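Local coordinates for protein dermonecrotic toxin (Pasteurella multocida, PDB 2EBF) that acts as a potent mitogen and dermonecrotic toxin that drives bone resorption, its C-terminal region carrying a thiol-protease-like catalytic triad, at residues L618-G624 with A682-Q686; M646-W652 with Q664-S670; V203-I207 with F309-F314. One frame throughout, in Å; residues are numbered along the deposited sequence.

Interaction 1. Residues L618-G624 with A682-Q686; sequences LVCMEAG and ASHLQ
The disulfide-bearing loop at the phosphonate pocket of the C3 domain, residues 618-624, lies along the turn that follows strand 676-681, and Cys-620 pairs there with Ala-682 and Ser-683. The direct backbone hydrogen bond runs from Cys-620 N to Ala-682 O, 3.0 Å and nearly straight at 165°. The same residue's carbonyl, Cys-620 O, receives a CA-H...O contact from Ser-683 CA at 3.1 Å, and Gln-686 CA approaches Met-621 O in the same manner. Two waters stitch the rest. One accepts from Leu-685 N (3.1 Å) and lies within hydrogen-bonding distance of Cys-620 O; the other donates to both Met-621 O and Leu-685 O, 2.7 Å from each, tying the loop to the short 3-10 turn 684-686. Apolar contact is modest: CB of Met-621 rests on CB of Leu-685 at 3.6 Å, while the bent thioether end leads away, and the CB of Gln-686 lies against the backbone of Ala-623. Cys-620 points SG opposite its backbone N (chi1 -177°), where it reaches Cys-626 and closes the disulfide. Asp-681 accepts a hydrogen bond from Ser-683 N, and His-666 packs on Ser-683 and Gln-686. Cys-626, His-666 and Asp-681 thus gather beside this contact, consistent with the thiol-protease-like Cys-His-Asp triad, with the cysteine held here in a disulfide.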
# COMPACT_ATOMS: atom_id res chain seq x y z
N LEU A 618 43.46 4.26 28.53
CA LEU A 618 43.14 4.42 27.11
C LEU A 618 42.36 5.70 26.82
O LEU A 618 42.23 6.10 25.65
CB LEU A 618 42.33 3.22 26.61
CG LEU A 618 43.08 1.89 26.58
CD1 LEU A 618 42.16 0.79 26.14
CD2 LEU A 618 44.32 1.98 25.69
N VAL A 619 41.83 6.31 27.87
CA VAL A 619 40.97 7.48 27.74
C VAL A 619 41.66 8.61 26.96
O VAL A 619 42.78 8.99 27.26
CB VAL A 619 40.49 7.97 29.12
CG1 VAL A 619 39.88 9.35 29.03
CG2 VAL A 619 39.51 6.97 29.70
N CYS A 620 40.96 9.11 25.94
CA CYS A 620 41.47 10.18 25.10
C CYS A 620 40.42 11.30 25.04
O CYS A 620 39.23 11.02 24.97
CB CYS A 620 41.73 9.61 23.70
SG CYS A 620 42.43 10.76 22.53
N MET A 621 40.86 12.55 25.08
CA MET A 621 39.89 13.66 25.02
C MET A 621 40.30 14.86 24.17
O MET A 621 39.60 15.88 24.15
CB MET A 621 39.43 14.08 26.42
CG MET A 621 40.51 14.54 27.37
SD MET A 621 40.06 14.08 29.07
CE MET A 621 41.16 12.69 29.34
N GLU A 622 41.42 14.74 23.46
CA GLU A 622 41.82 15.76 22.51
C GLU A 622 41.32 15.40 21.12
O GLU A 622 41.75 14.40 20.52
CB GLU A 622 43.34 15.97 22.50
CG GLU A 622 43.79 16.99 21.46
CD GLU A 622 45.06 17.72 21.85
OE1 GLU A 622 45.33 18.79 21.25
OE2 GLU A 622 45.78 17.25 22.76
N ALA A 623 40.41 16.23 20.62
CA ALA A 623 39.79 16.08 19.31
C ALA A 623 40.81 15.80 18.21
O ALA A 623 41.79 16.52 18.07
CB ALA A 623 38.97 17.32 18.97
N GLY A 624 40.59 14.73 17.46
CA GLY A 624 41.46 14.40 16.34
C GLY A 624 42.65 13.50 16.64
O GLY A 624 43.30 13.03 15.71
N ALA A 682 35.77 5.38 25.12
CA ALA A 682 36.77 6.02 25.96
C ALA A 682 37.32 7.33 25.36
O ALA A 682 38.25 7.94 25.90
CB ALA A 682 37.91 5.04 26.23
N SER A 683 36.71 7.79 24.27
CA SER A 683 37.16 9.04 23.66
C SER A 683 36.05 10.06 23.40
O SER A 683 36.24 11.00 22.64
CB SER A 683 37.95 8.75 22.39
OG SER A 683 37.10 8.23 21.39
N HIS A 684 34.90 9.89 24.06
CA HIS A 684 33.75 10.77 23.85
C HIS A 684 33.93 12.19 24.42
O HIS A 684 33.20 13.11 24.05
CB HIS A 684 32.48 10.14 24.42
CG HIS A 684 32.27 10.41 25.88
ND1 HIS A 684 33.09 9.90 26.86
CD2 HIS A 684 31.34 11.16 26.51
CE1 HIS A 684 32.67 10.31 28.04
NE2 HIS A 684 31.61 11.08 27.86
N LEU A 685 34.90 12.36 25.32
CA LEU A 685 35.15 13.69 25.91
C LEU A 685 35.85 14.65 24.94
O LEU A 685 36.05 15.82 25.26
CB LEU A 685 35.92 13.59 27.24
CG LEU A 685 35.16 13.02 28.46
CD1 LEU A 685 35.99 13.20 29.71
CD2 LEU A 685 33.77 13.65 28.64
N GLN A 686 36.20 14.16 23.75
CA GLN A 686 36.67 15.06 22.70
C GLN A 686 35.53 15.98 22.23
O GLN A 686 35.77 17.00 21.58
CB GLN A 686 37.40 14.31 21.56
CG GLN A 686 36.57 13.50 20.62
CD GLN A 686 37.41 12.51 19.78
OE1 GLN A 686 37.27 11.29 19.91
NE2 GLN A 686 38.27 13.05 18.92
O HOH W 1 36.72 10.36 26.83
O HOH W 2 37.86 17.82 24.96

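Interaction 2. Residues M646-W652 with Q664-S670; sequences MGASITW and QMHTTAS
Ala-648, Ile-650 and Trp-652 pair with Thr-668, His-666 and Gln-664 in an antiparallel beta hairpin, strands 643-656 and 660-673, at the middle of the C3-domain sheet. Each of these three hydrogen-bonded pairs satisfies both its N-H groups and both its carbonyls, six bonds in all; the shortest, Trp-652 N to Gln-664 O, is 2.8 Å. At the non-hydrogen-bonded pair Ser-649/Thr-667, between the first two of these, the OG of Ser-649 stands 2.7 Å from Thr-667 OG1. Ser-649 OG is also bonded to Val-722 O, and Thr-667 OG1 to Lys-724 N. Ala-648 O also lies within 3.2 Å of Thr-667 OG1. Thr-668 OG1 turns back to its own strand and donates to Ala-669 O. Further partners lie outside the two segments: Thr-651 OG1 is bonded to Phe-732 O, Ser-670 OG and the backbone N of Gly-647 to Glu-677, and Gln-664 OE1 to Ser-662 earlier on its own strand. His-666 NE2 is bonded to Asp-681, an imidazole-carboxylate pair expected of a thiol-protease-like triad. Trp-652 has CG between its N and carbonyl carbon (chi1 65°), which swings the indole across the neighbouring strand, where Gln-664 CB sits over the five-membered ring, 3.7 Å from its centroid.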
# COMPACT_ATOMS: atom_id res chain seq x y z
N MET A 646 30.60 -5.77 17.34
CA MET A 646 31.06 -5.21 16.06
C MET A 646 31.53 -3.78 16.22
O MET A 646 32.39 -3.31 15.47
CB MET A 646 29.92 -5.21 15.05
CG MET A 646 29.33 -6.56 14.77
SD MET A 646 28.01 -6.44 13.58
CE MET A 646 26.74 -5.59 14.51
N GLY A 647 30.93 -3.08 17.18
CA GLY A 647 31.21 -1.66 17.39
C GLY A 647 30.22 -0.84 16.59
O GLY A 647 29.25 -1.37 16.04
N ALA A 648 30.46 0.46 16.51
CA ALA A 648 29.59 1.35 15.76
C ALA A 648 30.34 2.62 15.38
O ALA A 648 31.27 3.02 16.06
CB ALA A 648 28.34 1.70 16.59
N SER A 649 29.93 3.22 14.27
CA SER A 649 30.49 4.48 13.82
C SER A 649 29.36 5.41 13.40
O SER A 649 28.31 4.98 12.92
CB SER A 649 31.45 4.25 12.65
OG SER A 649 32.45 3.34 13.02
N ILE A 650 29.57 6.70 13.61
CA ILE A 650 28.60 7.70 13.21
C ILE A 650 29.33 8.83 12.50
O ILE A 650 30.41 9.24 12.92
CB ILE A 650 27.78 8.20 14.41
CG1 ILE A 650 26.73 9.21 13.93
CG2 ILE A 650 28.71 8.78 15.52
CD1 ILE A 650 25.67 9.57 14.96
N THR A 651 28.72 9.33 11.43
CA THR A 651 29.32 10.41 10.64
C THR A 651 28.23 11.41 10.26
O THR A 651 27.07 11.05 10.14
CB THR A 651 30.04 9.86 9.39
OG1 THR A 651 30.68 10.94 8.69
CG2 THR A 651 29.08 9.12 8.45
N TRP A 652 28.61 12.67 10.08
CA TRP A 652 27.62 13.73 9.89
C TRP A 652 28.25 14.91 9.16
O TRP A 652 29.46 14.91 8.90
CB TRP A 652 27.00 14.17 11.23
CG TRP A 652 27.98 14.82 12.19
CD1 TRP A 652 28.30 16.15 12.27
CD2 TRP A 652 28.74 14.16 13.21
NE1 TRP A 652 29.24 16.36 13.26
CE2 TRP A 652 29.52 15.15 13.85
CE3 TRP A 652 28.87 12.82 13.62
CZ2 TRP A 652 30.41 14.85 14.89
CZ3 TRP A 652 29.75 12.52 14.67
CH2 TRP A 652 30.50 13.54 15.29
N GLN A 664 32.24 14.92 9.62
CA GLN A 664 32.83 14.73 10.94
C GLN A 664 32.37 13.34 11.38
O GLN A 664 31.28 12.91 11.03
CB GLN A 664 32.30 15.78 11.94
CG GLN A 664 32.58 17.25 11.56
CD GLN A 664 34.07 17.61 11.54
OE1 GLN A 664 34.55 18.27 10.61
NE2 GLN A 664 34.80 17.18 12.56
N MET A 665 33.21 12.63 12.14
CA MET A 665 32.85 11.27 12.53
C MET A 665 33.34 10.86 13.92
O MET A 665 34.15 11.55 14.57
CB MET A 665 33.31 10.26 11.46
CG MET A 665 34.80 9.88 11.50
SD MET A 665 36.00 11.22 11.39
CE MET A 665 35.64 11.86 9.76
N HIS A 666 32.83 9.73 14.37
CA HIS A 666 33.24 9.16 15.65
C HIS A 666 32.98 7.67 15.58
O HIS A 666 32.19 7.21 14.75
CB HIS A 666 32.44 9.79 16.80
CG HIS A 666 32.90 9.36 18.17
ND1 HIS A 666 34.23 9.15 18.48
CD2 HIS A 666 32.22 9.15 19.32
CE1 HIS A 666 34.34 8.81 19.75
NE2 HIS A 666 33.13 8.79 20.28
N THR A 667 33.65 6.91 16.44
CA THR A 667 33.56 5.45 16.41
C THR A 667 33.76 4.90 17.82
O THR A 667 34.36 5.57 18.68
CB THR A 667 34.59 4.86 15.38
OG1 THR A 667 34.24 3.51 15.05
CG2 THR A 667 36.02 4.94 15.91
N THR A 668 33.26 3.70 18.07
CA THR A 668 33.40 3.08 19.38
C THR A 668 33.46 1.56 19.23
O THR A 668 32.82 0.98 18.34
CB THR A 668 32.21 3.49 20.32
OG1 THR A 668 32.43 3.00 21.65
CG2 THR A 668 30.88 2.94 19.81
N ALA A 669 34.26 0.93 20.09
CA ALA A 669 34.14 -0.49 20.37
C ALA A 669 32.88 -0.75 21.19
O ALA A 669 32.25 0.19 21.69
CB ALA A 669 35.36 -0.98 21.12
N SER A 670 32.52 -2.02 21.33
CA SER A 670 31.37 -2.39 22.13
C SER A 670 31.58 -3.77 22.73
O SER A 670 32.47 -4.52 22.29
CB SER A 670 30.09 -2.37 21.27
OG SER A 670 30.18 -3.33 20.24

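Interaction 3. Residues V203-I207 with F309-F314; sequences VKYVI and FATRNF. With GLC (alpha-D-glucopyranose), chain B.
Phe-309 O is gripped from the edge strand 205-207: Val-206 N donates to it at 2.8 Å, and Tyr-205 CA adds a CA-H...O contact at 3.2 Å. The strand is outermost in a small three-stranded antiparallel sheet of the C2 domain, and its inner neighbour 260-263 meets it at a classic beta bulge in which Lys-204 and Tyr-205 both face Ile-263. On the other flank Tyr-205 forms a single bridge with Ala-310, in the short link between helices 305-309 and 312-333. A second hydrogen bond, Thr-311 N to Lys-204 O at 3.0 Å, fixes the N-cap residue of the latter helix against the bulge. Aromatic groups fill in around this bridge. Ile-207 brings CG1 and CD1 obliquely against the Phe-309 ring, CD1 3.7 Å from Phe-309 CD2. The rings of Tyr-205 and Phe-314 meet obliquely, centroids 5.2 Å apart and planes at 76°, while the phenol OH is anchored by Tyr-267 N. Arg-312, in the first turn of the helix, points away from the strand to the glycan, its NE 3.0 Å from O6 of the glucose, and is held by a salt bridge to Glu-100 and a cation-pi contact with Phe-188. With CG anti to its N (chi1 177°), Phe-314 extends its ring beneath the lysine: Lys-204 CB lies almost exactly on the ring normal, 3.8 Å from the centroid.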
# COMPACT_ATOMS: atom_id res chain seq x y z
N VAL A 203 -22.11 9.64 -6.26
CA VAL A 203 -21.94 9.32 -7.68
C VAL A 203 -20.53 8.82 -7.98
O VAL A 203 -19.53 9.39 -7.53
CB VAL A 203 -22.26 10.55 -8.58
CG1 VAL A 203 -22.09 10.19 -10.05
CG2 VAL A 203 -23.67 11.04 -8.33
N LYS A 204 -20.46 7.74 -8.75
CA LYS A 204 -19.20 7.17 -9.20
C LYS A 204 -18.95 7.49 -10.68
O LYS A 204 -17.83 7.86 -11.05
CB LYS A 204 -19.18 5.66 -8.97
CG LYS A 204 -19.33 5.26 -7.51
CD LYS A 204 -19.41 3.75 -7.35
CE LYS A 204 -19.80 3.35 -5.92
NZ LYS A 204 -18.69 3.58 -4.94
N TYR A 205 -19.99 7.36 -11.50
CA TYR A 205 -19.87 7.57 -12.94
C TYR A 205 -20.95 8.50 -13.48
O TYR A 205 -22.09 8.51 -13.00
CB TYR A 205 -19.89 6.24 -13.70
CG TYR A 205 -19.16 5.11 -12.98
CD1 TYR A 205 -19.87 4.18 -12.22
CD2 TYR A 205 -17.77 4.98 -13.04
CE1 TYR A 205 -19.23 3.14 -11.55
CE2 TYR A 205 -17.10 3.94 -12.37
CZ TYR A 205 -17.85 3.02 -11.62
OH TYR A 205 -17.23 1.98 -10.95
N VAL A 206 -20.58 9.30 -14.48
CA VAL A 206 -21.53 10.16 -15.16
C VAL A 206 -21.35 10.03 -16.66
O VAL A 206 -20.23 10.12 -17.17
CB VAL A 206 -21.40 11.65 -14.75
CG1 VAL A 206 -22.37 12.54 -15.54
CG2 VAL A 206 -21.66 11.83 -13.27
N ILE A 207 -22.46 9.79 -17.36
CA ILE A 207 -22.50 9.96 -18.80
C ILE A 207 -23.13 11.34 -19.01
O ILE A 207 -24.32 11.54 -18.75
CB ILE A 207 -23.30 8.83 -19.51
CG1 ILE A 207 -22.51 7.52 -19.51
CG2 ILE A 207 -23.60 9.22 -20.95
CD1 ILE A 207 -22.36 6.83 -18.16
N PHE A 309 -16.02 6.97 -17.89
CA PHE A 309 -17.24 7.39 -17.19
C PHE A 309 -17.09 7.94 -15.77
O PHE A 309 -18.00 8.62 -15.27
CB PHE A 309 -18.24 6.23 -17.13
CG PHE A 309 -18.57 5.62 -18.46
CD1 PHE A 309 -18.54 4.24 -18.62
CD2 PHE A 309 -18.93 6.42 -19.55
CE1 PHE A 309 -18.86 3.65 -19.84
CE2 PHE A 309 -19.25 5.85 -20.78
CZ PHE A 309 -19.22 4.46 -20.93
N ALA A 310 -15.98 7.64 -15.10
CA ALA A 310 -15.81 8.06 -13.72
C ALA A 310 -15.86 9.58 -13.59
O ALA A 310 -15.40 10.29 -14.49
CB ALA A 310 -14.50 7.50 -13.13
N THR A 311 -16.44 10.07 -12.50
CA THR A 311 -16.22 11.46 -12.13
C THR A 311 -14.75 11.59 -11.79
O THR A 311 -14.14 10.62 -11.32
CB THR A 311 -17.06 11.87 -10.91
OG1 THR A 311 -16.85 13.26 -10.64
CG2 THR A 311 -16.66 11.09 -9.70
N ARG A 312 -14.17 12.77 -12.00
CA ARG A 312 -12.75 12.96 -11.68
C ARG A 312 -12.50 12.68 -10.20
O ARG A 312 -11.45 12.16 -9.83
CB ARG A 312 -12.25 14.35 -12.06
CG ARG A 312 -10.81 14.63 -11.61
CD ARG A 312 -9.83 13.52 -12.01
NE ARG A 312 -9.20 13.83 -13.27
CZ ARG A 312 -7.90 14.03 -13.46
NH1 ARG A 312 -7.01 13.90 -12.48
NH2 ARG A 312 -7.49 14.34 -14.68
N ASN A 313 -13.48 13.00 -9.37
CA ASN A 313 -13.38 12.79 -7.94
C ASN A 313 -13.29 11.32 -7.55
O ASN A 313 -12.47 10.95 -6.70
CB ASN A 313 -14.58 13.43 -7.25
CG ASN A 313 -14.17 14.47 -6.26
OD1 ASN A 313 -14.17 14.23 -5.04
ND2 ASN A 313 -13.77 15.65 -6.76
N PHE A 314 -14.16 10.50 -8.14
CA PHE A 314 -14.16 9.06 -7.90
C PHE A 314 -12.88 8.45 -8.47
O PHE A 314 -12.27 7.59 -7.84
CB PHE A 314 -15.40 8.41 -8.54
CG PHE A 314 -15.44 6.91 -8.40
CD1 PHE A 314 -15.69 6.32 -7.17
CD2 PHE A 314 -15.25 6.10 -9.51
CE1 PHE A 314 -15.74 4.93 -7.04
CE2 PHE A 314 -15.29 4.70 -9.38
CZ PHE A 314 -15.53 4.12 -8.15
C1 GLC B . -11.93 15.61 -18.89
C2 GLC B . -12.96 16.72 -18.64
C3 GLC B . -12.26 18.06 -18.40
C4 GLC B . -11.23 17.93 -17.27
C5 GLC B . -10.27 16.75 -17.49
C6 GLC B . -9.38 16.49 -16.27
O1 GLC B . -11.25 15.87 -20.12
O2 GLC B . -13.88 16.83 -19.74
O3 GLC B . -13.23 19.05 -18.05
O4 GLC B . -10.52 19.17 -17.13
O5 GLC B . -10.98 15.55 -17.81
O6 GLC B . -10.14 16.00 -15.14

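In the fold
Interactions 1 and 2 belong to one domain, C3, their centres about 13 Å apart, with the hairpin of interaction 2 nested in the chain loop that interaction 1 closes. They touch where Ser-683 OG comes within 3.3 Å of His-666 CE1, which puts the hairpin's histidine beside the turn 682-686, on which the disulfide-bearing loop lies. The bound phosphonate lies on the loop side, touching Gly-624, and about 9 Å from the Met-665 side chain. Interaction 3 sits in the C2 region on the opposite side of the chain's centre, its centre about 67 Å from that of interaction 1 and 56 Å from that of interaction 2; its neighbour is a glycan instead.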